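Local coordinates for MUTM (fpg) protein (Thermus thermophilus, PDB 1EE8) that belongs to the MutM (Fpg) protein family, joining an N-terminal beta-rich domain to an H2TH helical domain and a zinc finger, at residues G69-E77 and Q212-L220; Y163-L173 and R189-E200. One frame throughout, in Å; residues are numbered along the deposited sequence.

Contact 1 (G69-E77 and Q212-L220); sequences GMTGGFRLE and QSYRQPDGL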
loop_
_atom_site.group_PDB
_atom_site.type_symbol
_atom_site.label_atom_id
_atom_site.label_comp_id
_atom_site.label_asym_id
_atom_site.label_seq_id
_atom_site.Cartn_x
_atom_site.Cartn_y
_atom_site.Cartn_z
ATOM N N GLY A 69 7.950 -6.907 20.076
ATOM C CA GLY A 69 9.328 -7.302 20.287
ATOM C C GLY A 69 9.672 -7.177 21.759
ATOM O O GLY A 69 8.786 -7.197 22.605
ATOM N N MET A 70 10.954 -7.011 22.063
ATOM C CA MET A 70 11.409 -6.914 23.445
ATOM C C MET A 70 11.093 -5.613 24.182
ATOM O O MET A 70 10.831 -5.630 25.384
ATOM C CB MET A 70 12.921 -7.161 23.496
ATOM C CG MET A 70 13.526 -7.041 24.882
ATOM S SD MET A 70 15.318 -7.262 24.856
ATOM C CE MET A 70 15.443 -9.035 25.257
ATOM N N THR A 71 11.123 -4.489 23.481
ATOM C CA THR A 71 10.869 -3.206 24.128
ATOM C C THR A 71 9.838 -2.341 23.410
ATOM O O THR A 71 9.695 -1.152 23.707
ATOM C CB THR A 71 12.168 -2.405 24.235
ATOM O OG1 THR A 71 12.707 -2.191 22.923
ATOM C CG2 THR A 71 13.182 -3.167 25.085
ATOM N N GLY A 72 9.119 -2.938 22.471
ATOM C CA GLY A 72 8.129 -2.179 21.725
ATOM C C GLY A 72 6.838 -1.923 22.482
ATOM O O GLY A 72 6.402 -2.735 23.305
ATOM N N GLY A 73 6.222 -0.780 22.201
ATOM C CA GLY A 73 4.972 -0.443 22.853
ATOM C C GLY A 73 4.360 0.809 22.261
ATOM O O GLY A 73 5.062 1.627 21.662
ATOM N N PHE A 74 3.044 0.936 22.392
ATOM C CA PHE A 74 2.335 2.111 21.901
ATOM C C PHE A 74 2.165 3.037 23.094
ATOM O O PHE A 74 1.799 2.581 24.171
ATOM C CB PHE A 74 0.965 1.710 21.343
ATOM C CG PHE A 74 1.038 1.037 20.008
ATOM C CD1 PHE A 74 1.285 1.778 18.858
ATOM C CD2 PHE A 74 0.930 -0.346 19.905
ATOM C CE1 PHE A 74 1.429 1.152 17.618
ATOM C CE2 PHE A 74 1.073 -0.981 18.671
ATOM C CZ PHE A 74 1.323 -0.229 17.525
ATOM N N ARG A 75 2.452 4.325 22.906
ATOM C CA ARG A 75 2.331 5.316 23.973
ATOM C C ARG A 75 1.420 6.466 23.514
ATOM O O ARG A 75 1.266 6.706 22.318
ATOM C CB ARG A 75 3.709 5.885 24.335
ATOM C CG ARG A 75 4.721 4.872 24.869
ATOM C CD ARG A 75 4.218 4.225 26.145
ATOM N NE ARG A 75 5.120 3.186 26.634
ATOM C CZ ARG A 75 6.280 3.421 27.236
ATOM N NH1 ARG A 75 7.032 2.406 27.644
ATOM N NH2 ARG A 75 6.678 4.666 27.440
ATOM N N LEU A 76 0.819 7.169 24.469
ATOM C CA LEU A 76 -0.052 8.296 24.146
ATOM C C LEU A 76 0.727 9.611 24.000
ATOM O O LEU A 76 0.192 10.619 23.519
ATOM C CB LEU A 76 -1.151 8.416 25.204
ATOM C CG LEU A 76 -2.013 7.144 25.283
ATOM C CD1 LEU A 76 -3.176 7.360 26.243
ATOM C CD2 LEU A 76 -2.536 6.791 23.896
ATOM N N GLU A 77 1.993 9.590 24.411
ATOM C CA GLU A 77 2.886 10.746 24.295
ATOM C C GLU A 77 4.180 10.274 23.640
ATOM O O GLU A 77 4.621 9.157 23.881
ATOM C CB GLU A 77 3.217 11.338 25.667
ATOM C CG GLU A 77 2.605 12.698 25.893
ATOM C CD GLU A 77 1.405 12.643 26.802
ATOM O OE1 GLU A 77 0.538 11.764 26.584
ATOM O OE2 GLU A 77 1.325 13.484 27.733
ATOM N N GLN A 212 11.856 -1.331 33.719
ATOM C CA GLN A 212 10.744 -0.406 33.535
ATOM C C GLN A 212 10.469 -0.247 32.039
ATOM O O GLN A 212 9.924 0.766 31.595
ATOM C CB GLN A 212 11.090 0.954 34.146
ATOM C CG GLN A 212 9.888 1.741 34.636
ATOM C CD GLN A 212 9.368 1.244 35.976
ATOM O OE1 GLN A 212 8.355 1.731 36.482
ATOM N NE2 GLN A 212 10.067 0.276 36.562
ATOM N N SER A 213 10.849 -1.264 31.271
ATOM C CA SER A 213 10.670 -1.266 29.825
ATOM C C SER A 213 9.203 -1.166 29.413
ATOM O O SER A 213 8.841 -0.339 28.572
ATOM C CB SER A 213 11.288 -2.534 29.231
ATOM O OG SER A 213 11.138 -2.570 27.823
ATOM N N TYR A 214 8.364 -2.013 30.001
ATOM C CA TYR A 214 6.940 -2.017 29.689
ATOM C C TYR A 214 6.114 -1.019 30.492
ATOM O O TYR A 214 6.303 -0.857 31.695
ATOM C CB TYR A 214 6.349 -3.408 29.907
ATOM C CG TYR A 214 4.833 -3.431 29.865
ATOM C CD1 TYR A 214 4.141 -3.191 28.675
ATOM C CD2 TYR A 214 4.090 -3.683 31.017
ATOM C CE1 TYR A 214 2.750 -3.202 28.637
ATOM C CE2 TYR A 214 2.701 -3.698 30.990
ATOM C CZ TYR A 214 2.036 -3.458 29.800
ATOM O OH TYR A 214 0.658 -3.484 29.773
ATOM N N ARG A 215 5.187 -0.367 29.798
ATOM C CA ARG A 215 4.272 0.598 30.395
ATOM C C ARG A 215 3.017 0.629 29.538
ATOM O O ARG A 215 3.087 0.453 28.323
ATOM C CB ARG A 215 4.891 2.000 30.431
ATOM C CG ARG A 215 6.008 2.157 31.438
ATOM C CD ARG A 215 6.483 3.598 31.511
ATOM N NE ARG A 215 7.376 3.823 32.649
ATOM C CZ ARG A 215 7.049 3.584 33.918
ATOM N NH1 ARG A 215 5.847 3.110 34.223
ATOM N NH2 ARG A 215 7.923 3.830 34.885
ATOM N N GLN A 216 1.869 0.829 30.173
ATOM C CA GLN A 216 0.608 0.905 29.448
ATOM C C GLN A 216 0.666 2.165 28.580
ATOM O O GLN A 216 1.557 2.995 28.753
ATOM C CB GLN A 216 -0.548 0.956 30.449
ATOM C CG GLN A 216 -0.670 -0.326 31.269
ATOM C CD GLN A 216 -1.749 -0.252 32.341
ATOM O OE1 GLN A 216 -2.864 0.208 32.090
ATOM N NE2 GLN A 216 -1.423 -0.724 33.540
ATOM N N PRO A 217 -0.272 2.324 27.630
ATOM C CA PRO A 217 -0.252 3.511 26.764
ATOM C C PRO A 217 -0.102 4.871 27.447
ATOM O O PRO A 217 0.720 5.691 27.017
ATOM C CB PRO A 217 -1.561 3.387 25.990
ATOM C CG PRO A 217 -1.687 1.901 25.835
ATOM C CD PRO A 217 -1.361 1.416 27.234
ATOM N N ASP A 218 -0.880 5.110 28.501
ATOM C CA ASP A 218 -0.812 6.384 29.209
ATOM C C ASP A 218 0.480 6.577 29.999
ATOM O O ASP A 218 0.779 7.686 30.445
ATOM C CB ASP A 218 -2.019 6.554 30.142
ATOM C CG ASP A 218 -2.100 5.474 31.203
ATOM O OD1 ASP A 218 -1.063 5.174 31.831
ATOM O OD2 ASP A 218 -3.206 4.933 31.420
ATOM N N GLY A 219 1.248 5.508 30.172
ATOM C CA GLY A 219 2.501 5.625 30.897
ATOM C C GLY A 219 2.530 4.929 32.243
ATOM O O GLY A 219 3.602 4.727 32.811
ATOM N N LEU A 220 1.362 4.567 32.763
ATOM C CA LEU A 220 1.282 3.884 34.048
ATOM C C LEU A 220 1.836 2.461 33.924
ATOM O O LEU A 220 1.594 1.766 32.929
ATOM C CB LEU A 220 -0.168 3.841 34.539
ATOM C CG LEU A 220 -0.872 5.196 34.713
ATOM C CD1 LEU A 220 -2.309 4.961 35.164
ATOM C CD2 LEU A 220 -0.129 6.061 35.727
HETATM O O HOH W 1 10.247 0.142 26.459
HETATM O O HOH W 2 5.908 -0.527 26.835
HETATM O O HOH W 3 2.763 7.859 27.280
#
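Arg75 reaches across to the loop 212-220 and lays one face of its guanidinium against Arg215, whose CB stands 3.5 Å above that plane, nearer the rim of the group than its middle. CG of Arg75 lies beside the backbone N (chi1 -62°), and the bend at chi2 turns the chain back to the loop although its first bond leaves away from it. NH1 then comes to 3.4 Å from Ser213 O, which lies at the guanidinium edge, and gives a hydrogen bond to a water that also accepts from Arg215 N. The two side chains run slantwise past each other, their guanidinium planes 76° apart. The Arg215 chain then extends away, and it is its aliphatic CB, not its charged end, that lies over Arg75. NE of Arg75 is buried here without a polar partner.

At the Arg75 end the backbones meet directly. Leu76 N donates to Pro217 O over 2.9 Å, arriving from above the carbonyl plane, 44° out of it, and Pro217 CA makes a CA-H...O contact of 3.4 Å with Phe74 O. Leu76 slants across the proline ring, its CG 3.8 Å from Pro217 CB, while its CD1 touches Asp218. Pro217 and Asp218 are the central pair of a type I turn from Gln216 to Gly219.

Ser213 closes the other end: its OG is 3.5 Å from Thr71 CG2, and a second water joins Thr71 O to both Ser213 O and Ser213 OG. The hydroxyl of Thr71 is hydrogen-bonded to Asp97 OD2 and to the backbone N of Arg99.

The loop thus borders strand 73-75, an outermost strand of the large sheet, whose other neighbour is strand 92-96, while helix 3-17 meets Leu76 through Leu16 and Pro217 through Arg12.

Contact 2 (Y163-L173 and R189-E200); sequences YADEALFRARL and RLYRALREVLAE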
loop_
_atom_site.group_PDB
_atom_site.type_symbol
_atom_site.label_atom_id
_atom_site.label_comp_id
_atom_site.label_asym_id
_atom_site.label_seq_id
_atom_site.Cartn_x
_atom_site.Cartn_y
_atom_site.Cartn_z
ATOM N N TYR A 163 5.757 -15.481 31.879
ATOM C CA TYR A 163 4.636 -16.320 32.237
ATOM C C TYR A 163 4.900 -17.811 32.186
ATOM O O TYR A 163 4.215 -18.581 32.862
ATOM C CB TYR A 163 3.425 -15.890 31.415
ATOM C CG TYR A 163 3.141 -14.433 31.698
ATOM C CD1 TYR A 163 3.450 -13.446 30.769
ATOM C CD2 TYR A 163 2.681 -14.029 32.956
ATOM C CE1 TYR A 163 3.320 -12.094 31.082
ATOM C CE2 TYR A 163 2.551 -12.677 33.279
ATOM C CZ TYR A 163 2.873 -11.717 32.336
ATOM O OH TYR A 163 2.763 -10.385 32.651
ATOM N N ALA A 164 5.889 -18.235 31.407
ATOM C CA ALA A 164 6.224 -19.654 31.391
ATOM C C ALA A 164 6.843 -19.930 32.772
ATOM O O ALA A 164 6.422 -20.847 33.480
ATOM C CB ALA A 164 7.230 -19.967 30.294
ATOM N N ASP A 165 7.833 -19.122 33.150
ATOM C CA ASP A 165 8.491 -19.276 34.447
ATOM C C ASP A 165 7.465 -19.239 35.595
ATOM O O ASP A 165 7.469 -20.106 36.471
ATOM C CB ASP A 165 9.528 -18.160 34.668
ATOM C CG ASP A 165 10.804 -18.358 33.851
ATOM O OD1 ASP A 165 10.843 -19.262 32.992
ATOM O OD2 ASP A 165 11.774 -17.599 34.073
ATOM N N GLU A 166 6.578 -18.247 35.585
ATOM C CA GLU A 166 5.589 -18.133 36.651
ATOM C C GLU A 166 4.582 -19.284 36.670
ATOM O O GLU A 166 4.178 -19.740 37.732
ATOM C CB GLU A 166 4.853 -16.790 36.558
ATOM C CG GLU A 166 5.719 -15.578 36.904
ATOM C CD GLU A 166 6.244 -15.613 38.333
ATOM O OE1 GLU A 166 7.479 -15.581 38.509
ATOM O OE2 GLU A 166 5.424 -15.669 39.280
ATOM N N ALA A 167 4.180 -19.760 35.502
ATOM C CA ALA A 167 3.216 -20.854 35.447
ATOM C C ALA A 167 3.849 -22.130 35.991
ATOM O O ALA A 167 3.225 -22.883 36.747
ATOM C CB ALA A 167 2.734 -21.071 34.004
ATOM N N LEU A 168 5.092 -22.368 35.596
ATOM C CA LEU A 168 5.823 -23.545 36.030
ATOM C C LEU A 168 6.009 -23.562 37.543
ATOM O O LEU A 168 5.939 -24.618 38.175
ATOM C CB LEU A 168 7.176 -23.606 35.315
ATOM C CG LEU A 168 7.053 -23.962 33.827
ATOM C CD1 LEU A 168 8.359 -23.679 33.092
ATOM C CD2 LEU A 168 6.664 -25.447 33.710
ATOM N N PHE A 169 6.244 -22.398 38.128
ATOM C CA PHE A 169 6.405 -22.331 39.574
ATOM C C PHE A 169 5.070 -22.586 40.246
ATOM O O PHE A 169 4.978 -23.326 41.225
ATOM C CB PHE A 169 6.886 -20.961 40.043
ATOM C CG PHE A 169 6.880 -20.822 41.540
ATOM C CD1 PHE A 169 7.887 -21.399 42.303
ATOM C CD2 PHE A 169 5.825 -20.194 42.188
ATOM C CE1 PHE A 169 7.841 -21.353 43.693
ATOM C CE2 PHE A 169 5.768 -20.143 43.578
ATOM C CZ PHE A 169 6.777 -20.724 44.329
ATOM N N ARG A 170 4.028 -21.951 39.731
ATOM C CA ARG A 170 2.730 -22.130 40.340
ATOM C C ARG A 170 2.336 -23.604 40.321
ATOM O O ARG A 170 1.756 -24.102 41.279
ATOM C CB ARG A 170 1.677 -21.275 39.636
ATOM C CG ARG A 170 0.366 -21.281 40.388
ATOM C CD ARG A 170 -0.582 -20.203 39.931
ATOM N NE ARG A 170 -0.061 -18.860 40.175
ATOM C CZ ARG A 170 -0.794 -17.760 40.061
ATOM N NH1 ARG A 170 -0.259 -16.569 40.290
ATOM N NH2 ARG A 170 -2.074 -17.859 39.726
ATOM N N ALA A 171 2.683 -24.300 39.241
ATOM C CA ALA A 171 2.368 -25.720 39.087
ATOM C C ALA A 171 3.415 -26.620 39.739
ATOM O O ALA A 171 3.285 -27.844 39.724
ATOM C CB ALA A 171 2.241 -26.063 37.603
ATOM N N ARG A 172 4.453 -26.012 40.301
ATOM C CA ARG A 172 5.529 -26.747 40.958
ATOM C C ARG A 172 6.148 -27.816 40.057
ATOM O O ARG A 172 6.292 -28.978 40.450
ATOM C CB ARG A 172 5.015 -27.386 42.252
ATOM C CG ARG A 172 4.453 -26.377 43.262
ATOM C CD ARG A 172 5.531 -25.434 43.772
ATOM N NE ARG A 172 5.101 -24.705 44.966
ATOM C CZ ARG A 172 4.297 -23.646 44.969
ATOM N NH1 ARG A 172 3.817 -23.156 43.832
ATOM N NH2 ARG A 172 3.953 -23.087 46.125
ATOM N N LEU A 173 6.531 -27.411 38.853
ATOM C CA LEU A 173 7.136 -28.324 37.890
ATOM C C LEU A 173 8.482 -27.812 37.398
ATOM O O LEU A 173 8.696 -26.603 37.262
ATOM C CB LEU A 173 6.200 -28.524 36.695
ATOM C CG LEU A 173 4.874 -29.225 36.986
ATOM C CD1 LEU A 173 4.005 -29.240 35.727
ATOM C CD2 LEU A 173 5.152 -30.643 37.470
ATOM N N ARG A 189 -1.920 -29.705 36.124
ATOM C CA ARG A 189 -1.521 -28.607 37.005
ATOM C C ARG A 189 -0.937 -27.464 36.178
ATOM O O ARG A 189 -1.250 -26.295 36.404
ATOM C CB ARG A 189 -0.475 -29.063 38.022
ATOM C CG ARG A 189 -1.009 -29.932 39.135
ATOM C CD ARG A 189 -0.306 -29.606 40.445
ATOM N NE ARG A 189 1.140 -29.796 40.375
ATOM C CZ ARG A 189 1.744 -30.977 40.401
ATOM N NH1 ARG A 189 3.068 -31.045 40.333
ATOM N NH2 ARG A 189 1.026 -32.091 40.503
ATOM N N LEU A 190 -0.085 -27.815 35.220
ATOM C CA LEU A 190 0.540 -26.824 34.357
ATOM C C LEU A 190 -0.518 -26.125 33.501
ATOM O O LEU A 190 -0.434 -24.918 33.246
ATOM C CB LEU A 190 1.589 -27.500 33.471
ATOM C CG LEU A 190 2.419 -26.582 32.568
ATOM C CD1 LEU A 190 2.979 -25.427 33.386
ATOM C CD2 LEU A 190 3.539 -27.378 31.924
ATOM N N TYR A 191 -1.520 -26.887 33.071
ATOM C CA TYR A 191 -2.610 -26.357 32.254
ATOM C C TYR A 191 -3.375 -25.298 33.028
ATOM O O TYR A 191 -3.638 -24.210 32.525
ATOM C CB TYR A 191 -3.570 -27.488 31.859
ATOM C CG TYR A 191 -4.818 -27.039 31.120
ATOM C CD1 TYR A 191 -4.778 -26.725 29.760
ATOM C CD2 TYR A 191 -6.036 -26.920 31.786
ATOM C CE1 TYR A 191 -5.922 -26.306 29.081
ATOM C CE2 TYR A 191 -7.184 -26.505 31.121
ATOM C CZ TYR A 191 -7.122 -26.200 29.766
ATOM O OH TYR A 191 -8.260 -25.801 29.100
ATOM N N ARG A 192 -3.726 -25.627 34.265
ATOM C CA ARG A 192 -4.479 -24.726 35.124
ATOM C C ARG A 192 -3.651 -23.514 35.566
ATOM O O ARG A 192 -4.130 -22.372 35.552
ATOM C CB ARG A 192 -4.972 -25.510 36.343
ATOM C CG ARG A 192 -5.821 -24.725 37.317
ATOM C CD ARG A 192 -6.301 -25.640 38.444
ATOM N NE ARG A 192 -6.788 -24.888 39.597
ATOM C CZ ARG A 192 -7.198 -25.448 40.729
ATOM N NH1 ARG A 192 -7.179 -26.771 40.857
ATOM N NH2 ARG A 192 -7.623 -24.691 41.733
ATOM N N ALA A 193 -2.409 -23.766 35.963
ATOM C CA ALA A 193 -1.528 -22.689 36.411
ATOM C C ALA A 193 -1.295 -21.667 35.296
ATOM O O ALA A 193 -1.347 -20.457 35.516
ATOM C CB ALA A 193 -0.198 -23.268 36.870
ATOM N N LEU A 194 -1.035 -22.167 34.096
ATOM C CA LEU A 194 -0.789 -21.304 32.951
ATOM C C LEU A 194 -1.969 -20.365 32.703
ATOM O O LEU A 194 -1.786 -19.167 32.496
ATOM C CB LEU A 194 -0.536 -22.162 31.711
ATOM C CG LEU A 194 0.014 -21.482 30.463
ATOM C CD1 LEU A 194 1.236 -20.641 30.814
ATOM C CD2 LEU A 194 0.384 -22.557 29.445
ATOM N N ARG A 195 -3.178 -20.915 32.728
ATOM C CA ARG A 195 -4.377 -20.125 32.494
ATOM C C ARG A 195 -4.650 -19.100 33.597
ATOM O O ARG A 195 -5.074 -17.976 33.313
ATOM C CB ARG A 195 -5.581 -21.057 32.320
ATOM C CG ARG A 195 -5.321 -22.188 31.317
ATOM C CD ARG A 195 -6.614 -22.837 30.858
ATOM N NE ARG A 195 -7.414 -21.890 30.090
ATOM C CZ ARG A 195 -8.540 -22.193 29.455
ATOM N NH1 ARG A 195 -9.015 -23.430 29.492
ATOM N NH2 ARG A 195 -9.182 -21.259 28.770
ATOM N N GLU A 196 -4.395 -19.479 34.847
ATOM C CA GLU A 196 -4.612 -18.579 35.985
ATOM C C GLU A 196 -3.629 -17.415 35.991
ATOM O O GLU A 196 -4.007 -16.272 36.233
ATOM C CB GLU A 196 -4.452 -19.323 37.308
ATOM C CG GLU A 196 -5.431 -20.439 37.559
ATOM C CD GLU A 196 -5.182 -21.098 38.902
ATOM O OE1 GLU A 196 -5.275 -20.397 39.933
ATOM O OE2 GLU A 196 -4.885 -22.311 38.925
ATOM N N VAL A 197 -2.357 -17.714 35.750
ATOM C CA VAL A 197 -1.338 -16.671 35.745
ATOM C C VAL A 197 -1.610 -15.649 34.650
ATOM O O VAL A 197 -1.510 -14.446 34.872
ATOM C CB VAL A 197 0.080 -17.267 35.558
ATOM C CG1 VAL A 197 1.107 -16.153 35.433
ATOM C CG2 VAL A 197 0.428 -18.145 36.744
ATOM N N LEU A 198 -1.970 -16.126 33.466
ATOM C CA LEU A 198 -2.243 -15.220 32.361
ATOM C C LEU A 198 -3.469 -14.380 32.679
ATOM O O LEU A 198 -3.454 -13.160 32.515
ATOM C CB LEU A 198 -2.452 -16.008 31.064
ATOM C CG LEU A 198 -1.222 -16.728 30.495
ATOM C CD1 LEU A 198 -1.620 -17.505 29.232
ATOM C CD2 LEU A 198 -0.123 -15.712 30.162
ATOM N N ALA A 199 -4.524 -15.039 33.153
ATOM C CA ALA A 199 -5.760 -14.345 33.500
ATOM C C ALA A 199 -5.469 -13.301 34.573
ATOM O O ALA A 199 -5.964 -12.180 34.507
ATOM C CB ALA A 199 -6.817 -15.352 34.001
ATOM N N GLU A 200 -4.655 -13.673 35.558
ATOM C CA GLU A 200 -4.293 -12.748 36.625
ATOM C C GLU A 200 -3.443 -11.592 36.089
ATOM O O GLU A 200 -3.678 -10.428 36.423
ATOM C CB GLU A 200 -3.533 -13.488 37.735
ATOM C CG GLU A 200 -4.427 -14.341 38.632
ATOM C CD GLU A 200 -3.645 -15.178 39.632
ATOM O OE1 GLU A 200 -2.601 -14.697 40.129
ATOM O OE2 GLU A 200 -4.086 -16.311 39.932
#
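Arg170 carries its CG anti to the backbone N (chi1 -171°), and a later bend at chi3 (-63°) brings its guanidinium over Val197 toward Glu200, which extends to meet it from the opposite direction. This is knobs-into-holes packing between two helices of the H2TH domain, 161-170 and 184-203; the axes of 163-170 and 189-200 approach to 8.1 Å, their N-to-C directions 128° apart. Arg170 sits among Ala193, Glu196, Val197 and Glu200; Val197 in return enters the hole of Tyr163, Glu166, Ala167 and Arg170. The two branches of Val197 divide the work: CG2 lies 3.5 Å over the centre of one face of the Arg170 guanidinium, CG1 meets the edge of the Tyr163 ring at CD2.

Small residues let the backbones close in. Ala167 CB packs 3.6 Å from Leu194 CD1, and Ala193 CB rests against Ala167 O and Ala171 CB. Leu190, meeting Leu168 and Leu173, continues the apolar layer toward Leu146 of helix 146-152.

Where helix 161-170 ends in a Schellman motif at Arg172, Arg189 grips Ala171 O side-on through NE (3.0 Å) and NH1, while its NH2 pairs with Glu185. The salt bridge of Arg170 is end-on, NH1 to OE1 and NH2 to OE2 of Glu200; Arg227 also binds OE1. Both carboxylate oxygens are approached from above their plane, Arg170 NH2 lying 2.5 Å from Glu200 OE2.

The two contacts illustrate how packing chemistry follows place in the fold. Contact 2 is buried and joins two helices of the H2TH domain through interlocking side chains, with one salt bridge and an arginine-carbonyl grip beside the apolar layer. Contact 1 is only partly buried: an edge strand of the N-terminal sheet meets an irregular loop, and waters bridge the segments beside one direct backbone hydrogen bond. Arginines serve both, but in contact 1 one lies against the aliphatic part of another, whereas in contact 2 they engage a carboxylate and a carbonyl at a helix end. The contacts share no segment and lie 25 Å apart between centres, contact 2 nested within the chain loop that contact 1 closes; helix 3-17 touches side chains of both.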